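Local coordinates for protein probable arylamine n-acetyl transferase (Mycobacterium abscessus, PDB 4GUZ) that probably transfers an acetyl group from acetyl-coenzyme A to arylamine substrates, as other members of the arylamine N-acetyltransferase family do, at residues S274-L277 with L278-A282; A259-R262 with E263-I267; V66-K69 with L70-P74; R250-T253 with P254-L258. All coordinates share one frame; numbering follows the deposited sequence.

Contact 1 (S274-L277 with L278-A282)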
ATOM      1  N   SER A 274      -5.886  16.470 -15.339  1.00 33.51           N
ATOM      2  CA  SER A 274      -5.189  15.922 -16.508  1.00 33.68           C
ATOM      3  C   SER A 274      -4.257  16.977 -17.111  1.00 38.34           C
ATOM      4  O   SER A 274      -3.101  16.673 -17.410  1.00 37.67           O
ATOM      5  CB  SER A 274      -6.193  15.464 -17.564  1.00 37.55           C
ATOM      6  OG  SER A 274      -6.925  14.327 -17.137  1.00 48.12           O
ATOM      7  N   THR A 275      -4.765  18.228 -17.258  1.00 35.01           N
ATOM      8  CA  THR A 275      -4.027  19.374 -17.788  1.00 34.59           C
ATOM      9  C   THR A 275      -2.841  19.693 -16.869  1.00 37.35           C
ATOM     10  O   THR A 275      -1.718  19.864 -17.353  1.00 37.57           O
ATOM     11  CB  THR A 275      -4.982  20.583 -17.947  1.00 44.23           C
ATOM     12  OG1 THR A 275      -6.082  20.209 -18.782  1.00 43.92           O
ATOM     13  CG2 THR A 275      -4.290  21.815 -18.527  1.00 41.34           C
ATOM     14  N   LEU A 276      -3.091  19.743 -15.547  1.00 33.71           N
ATOM     15  CA  LEU A 276      -2.063  20.025 -14.542  1.00 32.93           C
ATOM     16  C   LEU A 276      -1.029  18.890 -14.476  1.00 34.07           C
ATOM     17  O   LEU A 276       0.156  19.171 -14.286  1.00 34.87           O
ATOM     18  CB  LEU A 276      -2.710  20.260 -13.168  1.00 33.32           C
ATOM     19  CG  LEU A 276      -1.810  20.765 -12.025  1.00 38.70           C
ATOM     20  CD1 LEU A 276      -1.185  22.119 -12.348  1.00 39.18           C
ATOM     21  CD2 LEU A 276      -2.593  20.857 -10.725  1.00 41.80           C
ATOM     22  N   LEU A 277      -1.451  17.624 -14.661  1.00 28.97           N
ATOM     23  CA  LEU A 277      -0.498  16.505 -14.610  1.00 27.94           C
ATOM     24  C   LEU A 277       0.489  16.585 -15.772  1.00 34.82           C
ATOM     25  O   LEU A 277       1.689  16.468 -15.535  1.00 34.63           O
ATOM     26  CB  LEU A 277      -1.190  15.130 -14.554  1.00 27.67           C
ATOM     27  CG  LEU A 277      -0.256  13.901 -14.470  1.00 31.71           C
ATOM     28  CD1 LEU A 277       0.498  13.839 -13.157  1.00 31.26           C
ATOM     29  CD2 LEU A 277      -1.009  12.635 -14.675  1.00 33.84           C
ATOM     30  N   LEU A 278      -0.005  16.860 -17.004  1.00 33.96           N
ATOM     31  CA  LEU A 278       0.805  17.032 -18.217  1.00 34.87           C
ATOM     32  C   LEU A 278       1.890  18.111 -18.014  1.00 40.31           C
ATOM     33  O   LEU A 278       2.994  17.957 -18.532  1.00 39.07           O
ATOM     34  CB  LEU A 278      -0.089  17.403 -19.425  1.00 35.14           C
ATOM     35  CG  LEU A 278      -0.994  16.314 -20.004  1.00 39.48           C
ATOM     36  CD1 LEU A 278      -1.977  16.888 -21.016  1.00 39.04           C
ATOM     37  CD2 LEU A 278      -0.195  15.248 -20.687  1.00 41.32           C
ATOM     38  N   GLU A 279       1.572  19.180 -17.241  1.00 38.44           N
ATOM     39  CA  GLU A 279       2.488  20.275 -16.901  1.00 38.84           C
ATOM     40  C   GLU A 279       3.586  19.759 -15.984  1.00 43.97           C
ATOM     41  O   GLU A 279       4.755  20.070 -16.219  1.00 44.46           O
ATOM     42  CB  GLU A 279       1.744  21.462 -16.253  1.00 40.33           C
ATOM     43  CG  GLU A 279       0.882  22.253 -17.228  1.00 53.11           C
ATOM     44  CD  GLU A 279       0.106  23.438 -16.675  1.00 79.50           C
ATOM     45  OE1 GLU A 279       0.428  23.914 -15.561  1.00 71.31           O
ATOM     46  OE2 GLU A 279      -0.818  23.906 -17.377  1.00 75.98           O
ATOM     47  N   ARG A 280       3.223  18.934 -14.968  1.00 40.65           N
ATOM     48  CA  ARG A 280       4.201  18.305 -14.064  1.00 40.81           C
ATOM     49  C   ARG A 280       5.116  17.349 -14.855  1.00 46.05           C
ATOM     50  O   ARG A 280       6.325  17.315 -14.620  1.00 47.47           O
ATOM     51  CB  ARG A 280       3.505  17.533 -12.922  1.00 40.13           C
ATOM     52  CG  ARG A 280       2.621  18.368 -11.997  1.00 50.35           C
ATOM     53  CD  ARG A 280       3.405  19.111 -10.921  1.00 59.84           C
ATOM     54  NE  ARG A 280       2.541  19.554  -9.822  1.00 62.89           N
ATOM     55  CZ  ARG A 280       1.857  20.696  -9.806  1.00 70.02           C
ATOM     56  NH1 ARG A 280       1.921  21.534 -10.835  1.00 59.06           N
ATOM     57  NH2 ARG A 280       1.099  21.005  -8.764  1.00 47.06           N
ATOM     58  N   LEU A 281       4.535  16.618 -15.826  1.00 41.09           N
ATOM     59  CA  LEU A 281       5.238  15.662 -16.686  1.00 40.44           C
ATOM     60  C   LEU A 281       6.154  16.354 -17.724  1.00 47.03           C
ATOM     61  O   LEU A 281       7.239  15.841 -17.990  1.00 47.09           O
ATOM     62  CB  LEU A 281       4.236  14.732 -17.398  1.00 39.53           C
ATOM     63  CG  LEU A 281       3.306  13.891 -16.499  1.00 42.75           C
ATOM     64  CD1 LEU A 281       2.181  13.288 -17.297  1.00 41.94           C
ATOM     65  CD2 LEU A 281       4.067  12.819 -15.708  1.00 43.53           C
ATOM     66  N   ALA A 282       5.737  17.503 -18.294  1.00 45.24           N
ATOM     67  CA  ALA A 282       6.536  18.239 -19.289  1.00 46.06           C
ATOM     68  C   ALA A 282       7.619  19.147 -18.653  1.00 51.77           C
ATOM     69  O   ALA A 282       8.457  19.690 -19.381  1.00 50.87           O
ATOM     70  CB  ALA A 282       5.623  19.077 -20.171  1.00 46.91           C
TER

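Contact 2 (A259-R262 with E263-I267)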
ATOM      1  N   ALA A 259      -2.513   7.965 -21.382  1.00 24.16           N
ATOM      2  CA  ALA A 259      -3.026   6.753 -22.040  1.00 24.54           C
ATOM      3  C   ALA A 259      -2.745   5.508 -21.197  1.00 27.12           C
ATOM      4  O   ALA A 259      -3.649   4.704 -20.979  1.00 27.14           O
ATOM      5  CB  ALA A 259      -2.409   6.594 -23.423  1.00 25.70           C
ATOM      6  N   THR A 260      -1.492   5.353 -20.724  1.00 24.75           N
ATOM      7  CA  THR A 260      -1.051   4.213 -19.901  1.00 23.34           C
ATOM      8  C   THR A 260      -1.823   4.190 -18.582  1.00 23.71           C
ATOM      9  O   THR A 260      -2.253   3.115 -18.158  1.00 20.80           O
ATOM     10  CB  THR A 260       0.475   4.255 -19.685  1.00 26.69           C
ATOM     11  OG1 THR A 260       1.111   4.030 -20.948  1.00 29.74           O
ATOM     12  CG2 THR A 260       0.956   3.207 -18.713  1.00 22.52           C
ATOM     13  N   LEU A 261      -2.030   5.370 -17.958  1.00 21.10           N
ATOM     14  CA  LEU A 261      -2.793   5.447 -16.706  1.00 20.88           C
ATOM     15  C   LEU A 261      -4.190   4.838 -16.871  1.00 24.42           C
ATOM     16  O   LEU A 261      -4.616   4.051 -16.031  1.00 22.08           O
ATOM     17  CB  LEU A 261      -2.891   6.900 -16.205  1.00 21.12           C
ATOM     18  CG  LEU A 261      -1.636   7.451 -15.516  1.00 24.79           C
ATOM     19  CD1 LEU A 261      -1.777   8.936 -15.257  1.00 24.37           C
ATOM     20  CD2 LEU A 261      -1.339   6.706 -14.207  1.00 24.67           C
ATOM     21  N   ARG A 262      -4.869   5.131 -18.000  1.00 22.05           N
ATOM     22  CA  ARG A 262      -6.202   4.595 -18.281  1.00 22.23           C
ATOM     23  C   ARG A 262      -6.153   3.118 -18.711  1.00 27.37           C
ATOM     24  O   ARG A 262      -6.856   2.299 -18.124  1.00 25.70           O
ATOM     25  CB  ARG A 262      -6.878   5.456 -19.364  1.00 23.02           C
ATOM     26  CG  ARG A 262      -8.207   4.920 -19.905  1.00 32.43           C
ATOM     27  CD  ARG A 262      -8.726   5.748 -21.079  1.00 41.04           C
ATOM     28  NE  ARG A 262      -7.878   5.643 -22.274  1.00 42.95           N
ATOM     29  CZ  ARG A 262      -7.122   6.627 -22.750  1.00 54.83           C
ATOM     30  NH1 ARG A 262      -7.108   7.814 -22.154  1.00 34.29           N
ATOM     31  NH2 ARG A 262      -6.381   6.435 -23.833  1.00 51.58           N
ATOM     32  N   GLU A 263      -5.362   2.788 -19.749  1.00 26.34           N
ATOM     33  CA  GLU A 263      -5.310   1.444 -20.330  1.00 27.37           C
ATOM     34  C   GLU A 263      -4.717   0.386 -19.393  1.00 32.24           C
ATOM     35  O   GLU A 263      -5.266  -0.710 -19.305  1.00 32.72           O
ATOM     36  CB  GLU A 263      -4.516   1.441 -21.643  1.00 28.84           C
ATOM     37  CG  GLU A 263      -5.100   2.311 -22.753  1.00 45.26           C
ATOM     38  CD  GLU A 263      -4.118   2.804 -23.807  1.00 76.92           C
ATOM     39  OE1 GLU A 263      -2.904   2.907 -23.510  1.00 83.05           O
ATOM     40  OE2 GLU A 263      -4.576   3.135 -24.925  1.00 71.35           O
ATOM     41  N   ILE A 264      -3.581   0.691 -18.735  1.00 27.73           N
ATOM     42  CA  ILE A 264      -2.896  -0.278 -17.883  1.00 26.63           C
ATOM     43  C   ILE A 264      -3.417  -0.213 -16.449  1.00 26.04           C
ATOM     44  O   ILE A 264      -3.661  -1.261 -15.853  1.00 25.61           O
ATOM     45  CB  ILE A 264      -1.342  -0.071 -17.940  1.00 30.67           C
ATOM     46  CG1 ILE A 264      -0.742  -0.335 -19.362  1.00 32.20           C
ATOM     47  CG2 ILE A 264      -0.567  -0.835 -16.832  1.00 32.69           C
ATOM     48  CD1 ILE A 264      -0.887  -1.743 -19.965  1.00 37.95           C
ATOM     49  N   PHE A 265      -3.551   0.995 -15.883  1.00 19.87           N
ATOM     50  CA  PHE A 265      -3.894   1.115 -14.470  1.00 18.33           C
ATOM     51  C   PHE A 265      -5.368   1.415 -14.169  1.00 23.36           C
ATOM     52  O   PHE A 265      -5.776   1.276 -13.015  1.00 21.51           O
ATOM     53  CB  PHE A 265      -3.006   2.190 -13.820  1.00 18.86           C
ATOM     54  CG  PHE A 265      -1.528   1.879 -13.866  1.00 18.76           C
ATOM     55  CD1 PHE A 265      -0.958   1.000 -12.954  1.00 20.19           C
ATOM     56  CD2 PHE A 265      -0.705   2.474 -14.813  1.00 19.64           C
ATOM     57  CE1 PHE A 265       0.410   0.741 -12.970  1.00 20.96           C
ATOM     58  CE2 PHE A 265       0.668   2.222 -14.827  1.00 22.58           C
ATOM     59  CZ  PHE A 265       1.219   1.354 -13.908  1.00 20.67           C
ATOM     60  N   GLY A 266      -6.154   1.788 -15.180  1.00 22.81           N
ATOM     61  CA  GLY A 266      -7.560   2.142 -14.988  1.00 22.09           C
ATOM     62  C   GLY A 266      -7.741   3.444 -14.234  1.00 25.76           C
ATOM     63  O   GLY A 266      -8.741   3.615 -13.532  1.00 27.60           O
ATOM     64  N   ILE A 267      -6.753   4.360 -14.353  1.00 20.68           N
ATOM     65  CA  ILE A 267      -6.742   5.666 -13.708  1.00 20.76           C
ATOM     66  C   ILE A 267      -7.036   6.750 -14.754  1.00 28.83           C
ATOM     67  O   ILE A 267      -6.371   6.813 -15.790  1.00 27.43           O
ATOM     68  CB  ILE A 267      -5.401   5.912 -12.951  1.00 22.53           C
ATOM     69  CG1 ILE A 267      -5.317   4.970 -11.729  1.00 22.83           C
ATOM     70  CG2 ILE A 267      -5.236   7.384 -12.505  1.00 21.26           C
ATOM     71  CD1 ILE A 267      -3.936   4.790 -11.066  1.00 26.45           C
TER

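Contact 3 (V66-K69 with L70-P74)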
ATOM      1  N   VAL A  66     -12.104   8.912   1.109  1.00 21.98           N
ATOM      2  CA  VAL A  66     -11.313   7.767   0.629  1.00 21.33           C
ATOM      3  C   VAL A  66     -12.178   6.746  -0.121  1.00 24.38           C
ATOM      4  O   VAL A  66     -11.819   6.394  -1.248  1.00 23.67           O
ATOM      5  CB  VAL A  66     -10.524   7.108   1.800  1.00 24.06           C
ATOM      6  CG1 VAL A  66      -9.908   5.760   1.398  1.00 23.47           C
ATOM      7  CG2 VAL A  66      -9.444   8.058   2.306  1.00 23.68           C
ATOM      8  N   GLN A  67     -13.312   6.277   0.463  1.00 21.85           N
ATOM      9  CA  GLN A  67     -14.136   5.267  -0.221  1.00 22.25           C
ATOM     10  C   GLN A  67     -14.794   5.827  -1.491  1.00 26.99           C
ATOM     11  O   GLN A  67     -14.958   5.084  -2.458  1.00 26.63           O
ATOM     12  CB  GLN A  67     -15.178   4.615   0.709  1.00 23.52           C
ATOM     13  CG  GLN A  67     -16.333   5.506   1.166  1.00 32.38           C
ATOM     14  CD  GLN A  67     -17.168   4.826   2.214  1.00 42.38           C
ATOM     15  OE1 GLN A  67     -17.081   3.611   2.433  1.00 36.36           O
ATOM     16  NE2 GLN A  67     -17.979   5.605   2.906  1.00 35.97           N
ATOM     17  N   ALA A  68     -15.123   7.129  -1.511  1.00 24.68           N
ATOM     18  CA  ALA A  68     -15.693   7.765  -2.709  1.00 24.07           C
ATOM     19  C   ALA A  68     -14.639   7.814  -3.833  1.00 28.15           C
ATOM     20  O   ALA A  68     -14.937   7.449  -4.964  1.00 28.05           O
ATOM     21  CB  ALA A  68     -16.194   9.169  -2.381  1.00 25.01           C
ATOM     22  N   LYS A  69     -13.393   8.206  -3.513  1.00 24.42           N
ATOM     23  CA  LYS A  69     -12.313   8.239  -4.497  1.00 23.69           C
ATOM     24  C   LYS A  69     -11.920   6.810  -4.957  1.00 27.39           C
ATOM     25  O   LYS A  69     -11.925   6.540  -6.156  1.00 26.43           O
ATOM     26  CB  LYS A  69     -11.098   8.973  -3.908  1.00 25.70           C
ATOM     27  CG  LYS A  69      -9.899   9.107  -4.847  1.00 25.90           C
ATOM     28  CD  LYS A  69      -8.682   9.448  -4.025  1.00 29.93           C
ATOM     29  CE  LYS A  69      -7.452   9.640  -4.847  1.00 25.74           C
ATOM     30  NZ  LYS A  69      -6.284   9.905  -3.974  1.00 28.11           N
ATOM     31  N   LEU A  70     -11.626   5.901  -4.011  1.00 23.98           N
ATOM     32  CA  LEU A  70     -11.132   4.546  -4.323  1.00 22.39           C
ATOM     33  C   LEU A  70     -12.164   3.563  -4.881  1.00 26.56           C
ATOM     34  O   LEU A  70     -11.776   2.653  -5.617  1.00 26.73           O
ATOM     35  CB  LEU A  70     -10.438   3.903  -3.095  1.00 21.71           C
ATOM     36  CG  LEU A  70      -9.212   4.652  -2.566  1.00 26.17           C
ATOM     37  CD1 LEU A  70      -8.388   3.804  -1.615  1.00 24.34           C
ATOM     38  CD2 LEU A  70      -8.329   5.099  -3.667  1.00 29.75           C
ATOM     39  N   LEU A  71     -13.449   3.710  -4.539  1.00 23.02           N
ATOM     40  CA  LEU A  71     -14.441   2.740  -4.993  1.00 22.94           C
ATOM     41  C   LEU A  71     -15.424   3.309  -6.045  1.00 27.68           C
ATOM     42  O   LEU A  71     -16.129   2.524  -6.685  1.00 27.12           O
ATOM     43  CB  LEU A  71     -15.274   2.208  -3.797  1.00 23.12           C
ATOM     44  CG  LEU A  71     -14.593   1.702  -2.516  1.00 27.98           C
ATOM     45  CD1 LEU A  71     -15.640   1.332  -1.466  1.00 27.74           C
ATOM     46  CD2 LEU A  71     -13.731   0.473  -2.780  1.00 31.12           C
ATOM     47  N   ARG A  72     -15.517   4.645  -6.179  1.00 25.31           N
ATOM     48  CA  ARG A  72     -16.522   5.258  -7.056  1.00 26.21           C
ATOM     49  C   ARG A  72     -15.953   6.192  -8.149  1.00 30.82           C
ATOM     50  O   ARG A  72     -16.717   6.837  -8.867  1.00 31.15           O
ATOM     51  CB  ARG A  72     -17.564   5.997  -6.202  1.00 27.03           C
ATOM     52  CG  ARG A  72     -18.235   5.051  -5.210  1.00 27.85           C
ATOM     53  CD  ARG A  72     -19.480   5.619  -4.563  1.00 32.37           C
ATOM     54  NE  ARG A  72     -19.172   6.535  -3.470  1.00 41.45           N
ATOM     55  CZ  ARG A  72     -19.345   6.261  -2.183  1.00 48.54           C
ATOM     56  NH1 ARG A  72     -19.795   5.073  -1.804  1.00 42.18           N
ATOM     57  NH2 ARG A  72     -19.067   7.171  -1.264  1.00 31.71           N
ATOM     58  N   SER A  73     -14.631   6.213  -8.322  1.00 25.94           N
ATOM     59  CA  SER A  73     -13.989   6.979  -9.374  1.00 24.76           C
ATOM     60  C   SER A  73     -12.783   6.182  -9.912  1.00 27.63           C
ATOM     61  O   SER A  73     -12.254   5.335  -9.176  1.00 25.51           O
ATOM     62  CB  SER A  73     -13.586   8.367  -8.883  1.00 25.26           C
ATOM     63  OG  SER A  73     -12.422   8.348  -8.075  1.00 27.08           O
ATOM     64  N   PRO A  74     -12.340   6.418 -11.180  1.00 24.70           N
ATOM     65  CA  PRO A  74     -11.174   5.668 -11.703  1.00 23.92           C
ATOM     66  C   PRO A  74      -9.866   6.200 -11.093  1.00 25.59           C
ATOM     67  O   PRO A  74      -9.038   6.809 -11.774  1.00 24.63           O
ATOM     68  CB  PRO A  74     -11.261   5.914 -13.216  1.00 25.18           C
ATOM     69  CG  PRO A  74     -11.929   7.243 -13.344  1.00 29.70           C
ATOM     70  CD  PRO A  74     -12.887   7.350 -12.197  1.00 25.46           C
TER

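Contact 4 (R250-T253 with P254-L258)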
ATOM      1  N   ARG A 250      10.554   1.600 -20.183  1.00 21.63           N
ATOM      2  CA  ARG A 250      10.381   2.459 -21.349  1.00 21.48           C
ATOM      3  C   ARG A 250       9.871   3.843 -20.917  1.00 25.01           C
ATOM      4  O   ARG A 250       9.031   3.936 -20.006  1.00 24.05           O
ATOM      5  CB  ARG A 250       9.472   1.825 -22.414  1.00 21.99           C
ATOM      6  CG  ARG A 250       8.040   1.531 -21.982  1.00 27.34           C
ATOM      7  CD  ARG A 250       7.210   0.942 -23.117  1.00 43.33           C
ATOM      8  NE  ARG A 250       6.797   1.971 -24.075  1.00 52.26           N
ATOM      9  CZ  ARG A 250       5.541   2.354 -24.275  1.00 62.68           C
ATOM     10  NH1 ARG A 250       4.550   1.795 -23.589  1.00 41.63           N
ATOM     11  NH2 ARG A 250       5.264   3.304 -25.159  1.00 54.05           N
ATOM     12  N   GLN A 251      10.420   4.913 -21.543  1.00 18.56           N
ATOM     13  CA  GLN A 251      10.005   6.279 -21.266  1.00 19.97           C
ATOM     14  C   GLN A 251       8.735   6.602 -22.051  1.00 25.71           C
ATOM     15  O   GLN A 251       8.645   6.298 -23.244  1.00 26.51           O
ATOM     16  CB  GLN A 251      11.125   7.289 -21.598  1.00 21.45           C
ATOM     17  CG  GLN A 251      10.755   8.753 -21.283  1.00 32.15           C
ATOM     18  CD  GLN A 251      11.161   9.243 -19.905  1.00 51.49           C
ATOM     19  OE1 GLN A 251      11.133   8.522 -18.884  1.00 39.23           O
ATOM     20  NE2 GLN A 251      11.502  10.519 -19.839  1.00 44.44           N
ATOM     21  N   LEU A 252       7.785   7.254 -21.390  1.00 22.59           N
ATOM     22  CA  LEU A 252       6.527   7.668 -21.993  1.00 22.72           C
ATOM     23  C   LEU A 252       6.516   9.165 -22.167  1.00 28.52           C
ATOM     24  O   LEU A 252       7.085   9.885 -21.339  1.00 28.07           O
ATOM     25  CB  LEU A 252       5.334   7.241 -21.110  1.00 22.54           C
ATOM     26  CG  LEU A 252       5.163   5.738 -20.788  1.00 26.64           C
ATOM     27  CD1 LEU A 252       4.063   5.535 -19.792  1.00 26.63           C
ATOM     28  CD2 LEU A 252       4.805   4.941 -22.024  1.00 27.95           C
ATOM     29  N   THR A 253       5.870   9.636 -23.244  1.00 25.75           N
ATOM     30  CA  THR A 253       5.644  11.059 -23.480  1.00 26.27           C
ATOM     31  C   THR A 253       4.534  11.505 -22.509  1.00 32.69           C
ATOM     32  O   THR A 253       3.768  10.636 -22.077  1.00 32.25           O
ATOM     33  CB  THR A 253       5.207  11.319 -24.942  1.00 30.67           C
ATOM     34  OG1 THR A 253       3.949  10.687 -25.160  1.00 30.60           O
ATOM     35  CG2 THR A 253       6.239  10.884 -25.984  1.00 29.10           C
ATOM     36  N   PRO A 254       4.321  12.817 -22.244  1.00 30.92           N
ATOM     37  CA  PRO A 254       3.210  13.211 -21.358  1.00 31.76           C
ATOM     38  C   PRO A 254       1.846  12.628 -21.789  1.00 34.69           C
ATOM     39  O   PRO A 254       1.091  12.162 -20.931  1.00 33.08           O
ATOM     40  CB  PRO A 254       3.245  14.739 -21.441  1.00 34.11           C
ATOM     41  CG  PRO A 254       4.682  15.049 -21.671  1.00 37.69           C
ATOM     42  CD  PRO A 254       5.113  13.999 -22.647  1.00 32.84           C
ATOM     43  N   ALA A 255       1.561  12.575 -23.107  1.00 31.81           N
ATOM     44  CA  ALA A 255       0.319  11.993 -23.623  1.00 31.96           C
ATOM     45  C   ALA A 255       0.255  10.472 -23.392  1.00 33.48           C
ATOM     46  O   ALA A 255      -0.815   9.960 -23.043  1.00 32.53           O
ATOM     47  CB  ALA A 255       0.173  12.298 -25.105  1.00 33.22           C
ATOM     48  N   GLU A 256       1.389   9.748 -23.574  1.00 28.63           N
ATOM     49  CA  GLU A 256       1.417   8.293 -23.366  1.00 27.26           C
ATOM     50  C   GLU A 256       1.157   7.949 -21.893  1.00 28.08           C
ATOM     51  O   GLU A 256       0.524   6.932 -21.621  1.00 26.89           O
ATOM     52  CB  GLU A 256       2.741   7.688 -23.828  1.00 28.76           C
ATOM     53  CG  GLU A 256       2.841   7.526 -25.338  1.00 38.97           C
ATOM     54  CD  GLU A 256       4.244   7.301 -25.876  1.00 53.89           C
ATOM     55  OE1 GLU A 256       5.219   7.719 -25.211  1.00 36.26           O
ATOM     56  OE2 GLU A 256       4.365   6.741 -26.988  1.00 49.40           O
ATOM     57  N   VAL A 257       1.605   8.818 -20.955  1.00 24.05           N
ATOM     58  CA  VAL A 257       1.369   8.640 -19.510  1.00 23.75           C
ATOM     59  C   VAL A 257      -0.138   8.614 -19.250  1.00 28.18           C
ATOM     60  O   VAL A 257      -0.616   7.672 -18.614  1.00 27.13           O
ATOM     61  CB  VAL A 257       2.076   9.715 -18.643  1.00 26.44           C
ATOM     62  CG1 VAL A 257       1.620   9.636 -17.173  1.00 26.36           C
ATOM     63  CG2 VAL A 257       3.589   9.567 -18.737  1.00 25.35           C
ATOM     64  N   LEU A 258      -0.891   9.621 -19.761  1.00 24.86           N
ATOM     65  CA  LEU A 258      -2.352   9.631 -19.577  1.00 25.12           C
ATOM     66  C   LEU A 258      -2.992   8.389 -20.189  1.00 26.22           C
ATOM     67  O   LEU A 258      -3.918   7.828 -19.602  1.00 23.32           O
ATOM     68  CB  LEU A 258      -3.011  10.885 -20.181  1.00 25.60           C
ATOM     69  CG  LEU A 258      -2.571  12.269 -19.695  1.00 30.26           C
ATOM     70  CD1 LEU A 258      -3.391  13.334 -20.409  1.00 30.91           C
ATOM     71  CD2 LEU A 258      -2.794  12.437 -18.197  1.00 32.49           C
TER

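Contact 1 (S274-L277 with L278-A282)
Leu276 holds its CG opposite the backbone N (chi1 -172°), which tilts the isobutyl group forward along the helix to Arg280, whose chain folds at chi2 (-81°) and runs beside it in the same direction. The leucine thereby lies over one face of the guanidinium: CD1 of Leu276 stands 3.5 Å from NH1 of Arg280, and CD2 of Leu276 is 4.2 Å from NH2 of Arg280. Lying against the face in this way avoids the N-H groups at the rim, one of which, at NE, donates to the carbonyl of Val54. Glu279 meets the same leucine at about a right angle, with its OE1 4.0 Å from CD1 of Leu276. On the buried flank Leu277 repeats the forward tilt, and its CG touches CD1 of Leu281 at 3.8 Å. Beneath the side chains, Leu281 N donates to Leu277 O at 2.9 Å and Arg280 N to Leu276 O at 3.2 Å, whereas the bond from Glu279 N to Thr275 O is weak. The hydroxyls of Ser274 and Thr275 reach back to the carbonyls of Gly270 and Ala271. Helix 271-282 packs against helix 254-263, with Leu277 on Leu261, Leu278 on Pro254 and Leu258, and Leu281 on Val257, while Leu276 and Leu277 also meet Leu55 of helix 51-56.

Contact 2 (A259-R262 with E263-I267)
Thr260 lays its methyl CG2 against two side chains that point the same way as its own, 4.0 Å from both CG1 of Ile264 and CE2 of Phe265. The Phe265 ring is met on two sides: CG2 of Ile264 lies 3.8 Å above its plane, over the centre, and CA of Leu261 lies at its edge. Around this apolar patch the helix ends. Glu263 N still bonds nearly straight to Ala259 O at 2.8 Å, and Ile264 N reaches Thr260 O, but Phe265 N is shared between weak bonds to Leu261 O and Thr260 O. Gly266, the first residue to leave helical angles, forms a glycine C-cap: its positive phi (69°) turns the chain, allowing Ile267 N to reach back six residues to Leu261 O at 2.7 Å, from above the carbonyl plane. Leu261 and Phe265 join the helix end to strands 221-226 and 229-234 through Val222 and Leu233. On the outer side, NH2 of Arg262 and OE2 of Glu263 form a long salt bridge of 3.9 Å, with guanidinium and carboxylate planes 78° apart. A pair so distant and turned probably adds little, so the turn probably closes mainly through backbone bonds and apolar contact.

Contact 3 (V66-K69 with L70-P74)
Ser73 turns its hydroxyl back onto the carbonyl of Lys69: OG donates to Lys69 O at 2.7 Å, in the carbonyl plane and on a lone pair. With chi1 at 77°, OG sits between the serine's own backbone N and carbonyl carbon, from where it can meet that oxygen, which also receives a weak bond from Ser73 N. The preceding backbone bonds lose strength toward the same end. Leu70 N reaches Val66 O at 2.8 Å almost in line; Leu71 N comes to Gln67 O at 2.9 Å but from above the carbonyl plane; Arg72 N makes only a weak bond to Ala68 O. This is the closing turn of helix 63-72, part of the N-terminal helical bundle of the arylamine N-acetyltransferase fold, where it packs against helices 15-21 and 79-92. The longer polar side chains find partners beyond the turn. Buried Gln67 has both ends of its amide engaged, OE1 accepting from Gln14 N and NE2 donating to Glu12 O. The fully extended Lys69 carries NZ to salt bridges with Asp52 and Glu81. Arg72 doubles back along the helix surface, one guanidinium face over the carbonyl carbon of Gln67 and NH2 3.7 Å from CB of Ala68, while its NH1 forms a salt bridge with Glu17. On the apolar side, CG1 of Val66 and CD1 of Leu70 lie alongside each other at 3.9 Å, both side chains resting on Leu85, and Leu71 packs against Tyr18 and Phe21.

Contact 4 (R250-T253 with P254-L258)
Thr253 and Glu256 cross obliquely, each side chain reaching for the other's backbone. The threonine hydroxyl accepts from Glu256 N, with OG1 3.2 Å from that nitrogen; a chi1 of 64° aims OG1 at the start of the helix. In return the extended glutamate side chain reaches back to the N-cap residue, and OE1 of Glu256 takes the N-H of Thr253 at 2.8 Å in a nearly straight bond, met on its anti side and close to the carboxylate plane. A weak bond from OG1 of Thr253 to the same OE1 gives that oxygen a second donor and helps to fix the carboxylate's rotation. The other carboxylate oxygen faces Arg250, whose side chain stands at about a right angle to that of Glu256. OE2 of Glu256 lies at the guanidinium edge, but the salt bridge is long, 4.0 Å to NH2 of Arg250, with the two planes 74° apart. Leu252 meets both residues: its CD2 is above one face of the Arg250 guanidinium, near the rim, while its CB lies 3.8 Å from CG2 of Val257 and 3.8 Å from CB of Glu256. Val257 N closes the first turn on Thr253 O at 3.0 Å. Leu252 and Val257 both rest on Leu233, which ties the turn to the sheet of strand 229-234. The reciprocal bonds of Thr253 and Glu256 make a capping box, and Leu252 touching Val257 across it forms a hydrophobic staple; together they mark the N-terminus of helix 254-263 where strand 246-251 gives way to it.

Overall arrangement
Contacts 4 and 2 mark the beginning and end of one helix, 254-263, with centres 11 Å apart; CD1 of Leu252 touches OG1 of Thr260 between them. Contact 1, on the C-terminal helix, runs against both: its centre is 11 Å from that of contact 4, where CD1 of Leu281 meets CG1 of Val257 at 3.7 Å, and 15 Å from that of contact 2, where CD2 of Leu277 meets CD1 of Leu261. Contact 3 belongs to the helical bundle and joins the group through contact 2, with Gly266 O 3.4 Å from CB of Pro74. Helix 63-72 leads to helix 79-92, which begins at Cys79, probably the nucleophile of the family's Cys-His-Asp triad with His116 and Asp131.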